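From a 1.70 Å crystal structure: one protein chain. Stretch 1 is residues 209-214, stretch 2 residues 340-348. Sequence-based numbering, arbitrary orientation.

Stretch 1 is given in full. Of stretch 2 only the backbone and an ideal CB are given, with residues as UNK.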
# COMPACT_ATOMS: atom_id res chain seq x y z
N LEU A 209 11.68 -6.41 27.94
CA LEU A 209 10.57 -6.17 27.03
C LEU A 209 10.08 -7.50 26.46
O LEU A 209 10.90 -8.37 26.15
CB LEU A 209 10.97 -5.25 25.88
CG LEU A 209 11.58 -3.89 26.16
CD1 LEU A 209 11.85 -3.18 24.83
CD2 LEU A 209 10.67 -3.06 26.98
N PRO A 210 8.78 -7.67 26.30
CA PRO A 210 8.29 -8.88 25.62
C PRO A 210 8.91 -9.05 24.24
O PRO A 210 9.35 -10.15 23.87
CB PRO A 210 6.78 -8.64 25.57
CG PRO A 210 6.52 -7.82 26.85
CD PRO A 210 7.69 -6.86 26.87
N ARG A 211 8.99 -7.95 23.48
CA ARG A 211 9.78 -7.89 22.25
C ARG A 211 10.03 -6.42 21.96
O ARG A 211 9.42 -5.53 22.56
CB ARG A 211 9.04 -8.56 21.09
CG ARG A 211 7.71 -7.88 20.76
CD ARG A 211 7.00 -8.57 19.59
NE ARG A 211 5.82 -7.82 19.18
CZ ARG A 211 4.57 -8.22 19.33
NH1 ARG A 211 4.31 -9.41 19.89
NH2 ARG A 211 3.58 -7.44 18.91
N VAL A 212 10.92 -6.17 21.00
CA VAL A 212 11.17 -4.82 20.50
C VAL A 212 10.35 -4.64 19.23
O VAL A 212 10.58 -5.32 18.22
CB VAL A 212 12.66 -4.58 20.22
CG1 VAL A 212 12.86 -3.17 19.68
CG2 VAL A 212 13.50 -4.77 21.50
N ASP A 213 9.38 -3.73 19.27
CA ASP A 213 8.60 -3.36 18.09
C ASP A 213 9.14 -2.13 17.39
O ASP A 213 9.01 -2.01 16.17
CB ASP A 213 7.15 -3.12 18.49
CG ASP A 213 6.42 -4.39 18.86
OD1 ASP A 213 6.32 -5.27 17.99
OD2 ASP A 213 5.96 -4.53 20.01
N ILE A 214 9.71 -1.19 18.15
CA ILE A 214 10.33 0.01 17.60
C ILE A 214 11.74 0.04 18.17
O ILE A 214 11.91 0.15 19.39
CB ILE A 214 9.59 1.30 18.00
CG1 ILE A 214 8.10 1.25 17.60
CG2 ILE A 214 10.29 2.52 17.39
CD1 ILE A 214 7.86 1.24 16.12
N UNK A 340 1.18 -13.68 15.90
CA UNK A 340 1.62 -13.46 17.27
C UNK A 340 3.13 -13.60 17.33
O UNK A 340 3.73 -14.35 16.56
CB UNK A 340 0.94 -14.44 18.23
N UNK A 341 3.74 -12.84 18.23
CA UNK A 341 5.18 -12.91 18.39
C UNK A 341 5.61 -14.13 19.15
O UNK A 341 4.80 -14.84 19.76
CB UNK A 341 5.70 -11.66 19.10
N UNK A 342 6.91 -14.41 19.10
CA UNK A 342 7.40 -15.55 19.87
C UNK A 342 7.19 -15.33 21.36
O UNK A 342 7.13 -16.30 22.12
CB UNK A 342 8.88 -15.80 19.58
N UNK A 343 7.05 -14.06 21.79
CA UNK A 343 6.62 -13.75 23.14
C UNK A 343 5.19 -14.21 23.42
O UNK A 343 4.82 -14.38 24.59
CB UNK A 343 6.74 -12.24 23.39
N UNK A 344 4.37 -14.39 22.39
CA UNK A 344 3.00 -14.85 22.54
C UNK A 344 1.94 -13.85 22.12
O UNK A 344 0.82 -14.26 21.76
CB UNK A 344 2.76 -15.24 24.00
N UNK A 345 2.23 -12.55 22.11
CA UNK A 345 1.19 -11.54 21.93
C UNK A 345 1.00 -11.13 20.46
O UNK A 345 1.95 -11.14 19.66
CB UNK A 345 1.53 -10.30 22.77
N UNK A 346 -0.24 -10.75 20.13
CA UNK A 346 -0.58 -10.21 18.82
C UNK A 346 0.41 -9.14 18.36
O UNK A 346 0.88 -8.33 19.16
CB UNK A 346 -2.00 -9.63 18.85
N UNK A 347 0.69 -9.14 17.06
CA UNK A 347 1.38 -8.03 16.38
C UNK A 347 0.43 -7.50 15.32
O UNK A 347 0.29 -8.09 14.24
CB UNK A 347 2.71 -8.47 15.76
N UNK A 348 -0.28 -6.42 15.64
CA UNK A 348 -1.03 -5.73 14.61
C UNK A 348 -0.08 -4.87 13.79
O UNK A 348 1.06 -4.60 14.17
CB UNK A 348 -2.15 -4.88 15.22

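Stretch 1 sends the long side chain of R211 toward stretch 2, with D213 beside it.

At position 340 the ideal CB points away, with nothing of stretch 1 within 5.5 Å. Stretch 1 sets no preference, and the residue is T340.

At position 341 the CA-to-CB direction runs toward stretch 1, and the ideal CB would lie 2.8 Å from R211 NH1, a clash. Only the absence of a side chain fits, and the residue is G341. It opens a type I turn that ends at position 344, whose N donates to G341 O.

Position 342, inside the turn, points sideways into space that stretch 1 leaves empty. Many residues would do; R342 is found, making no contact with stretch 1.

At 343 the ideal CB points toward stretch 1, 3.4 Å from P210 O, and the guanidinium of R211 lies nearby with NH1 to offer. A short acceptor is called for: Asp would add charge pairing, while Asn could supply an oxygen without it. The residue is D343. Its OD1 receives a hydrogen bond from R211 NH1 at 2.8 Å, part of a salt bridge at the edge of the guanidinium. OD2 accepts from the backbone N of position 345 at 3.1 Å, so the carboxylate also braces its own loop.

Position 344 has phi/psi of 115/-24, where an ideal CB would be jammed against the preceding carbonyl O. The backbone alone calls for glycine, and G344 closes the turn.

At 345 the ideal CB faces stretch 1, 4.1 Å from R211 NH1, favouring something small, such as Ala or Ser. A345 fits. Its main chain does the bonding: A345 O accepts from R211 NH1 at 2.9 Å and from G341 N, also at 2.9 Å.

The CB of 346 points away, so stretch 1 leaves its side chain free; the residue is L346. Its carbonyl matters more, because R211 NH2 donates to L346 O at 2.9 Å, almost straight at 177°.

At 347 the CB points sideways, 3.4 Å from R211 NH2 and 5.3 Å from D213 OD1. The carboxylate invites a long donor, Lys or Arg. R347 leaves sideways, but its end comes nearer: chi2 is 94°, off the usual wells, while chi3 is t. NH1 forms a salt-bridge hydrogen bond to D213 OD1 at 2.9 Å. That oxygen also accepts from R211 NE at 2.9 Å, so one acid atom holds both arginines. A water links R347 NH2 to D213 O.

At 348 the CB points sideways with nothing of stretch 1 within 5.5 Å, so many side chains would suit; the residue is S348, its OG hydrogen-bonded elsewhere in the structure.

Stretch 2 (340-348) TGRDGALRS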
# COMPACT_ATOMS: atom_id res chain seq x y z
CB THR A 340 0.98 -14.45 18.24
OG1 THR A 340 1.38 -15.78 17.91
CG2 THR A 340 -0.55 -14.33 18.21
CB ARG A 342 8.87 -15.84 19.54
CG ARG A 342 9.87 -14.88 20.11
CD ARG A 342 11.28 -15.44 19.95
NE ARG A 342 11.63 -15.64 18.54
CZ ARG A 342 12.87 -15.58 18.07
NH1 ARG A 342 13.87 -15.32 18.89
NH2 ARG A 342 13.10 -15.76 16.77
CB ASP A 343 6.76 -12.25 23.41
CG ASP A 343 5.74 -11.41 22.62
OD1 ASP A 343 5.99 -11.11 21.44
OD2 ASP A 343 4.68 -11.06 23.18
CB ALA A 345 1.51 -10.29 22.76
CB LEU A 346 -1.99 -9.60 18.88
CG LEU A 346 -2.56 -8.87 17.65
CD1 LEU A 346 -2.78 -9.84 16.48
CD2 LEU A 346 -3.86 -8.10 17.98
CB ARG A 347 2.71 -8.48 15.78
CG ARG A 347 3.30 -7.61 14.69
CD ARG A 347 4.31 -6.55 15.18
NE ARG A 347 4.88 -5.84 14.03
CZ ARG A 347 5.76 -4.84 14.09
NH1 ARG A 347 6.20 -4.38 15.26
NH2 ARG A 347 6.18 -4.28 12.96
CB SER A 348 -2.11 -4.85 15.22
OG SER A 348 -1.54 -4.01 16.21
O HOH W 1 8.31 -2.28 13.49
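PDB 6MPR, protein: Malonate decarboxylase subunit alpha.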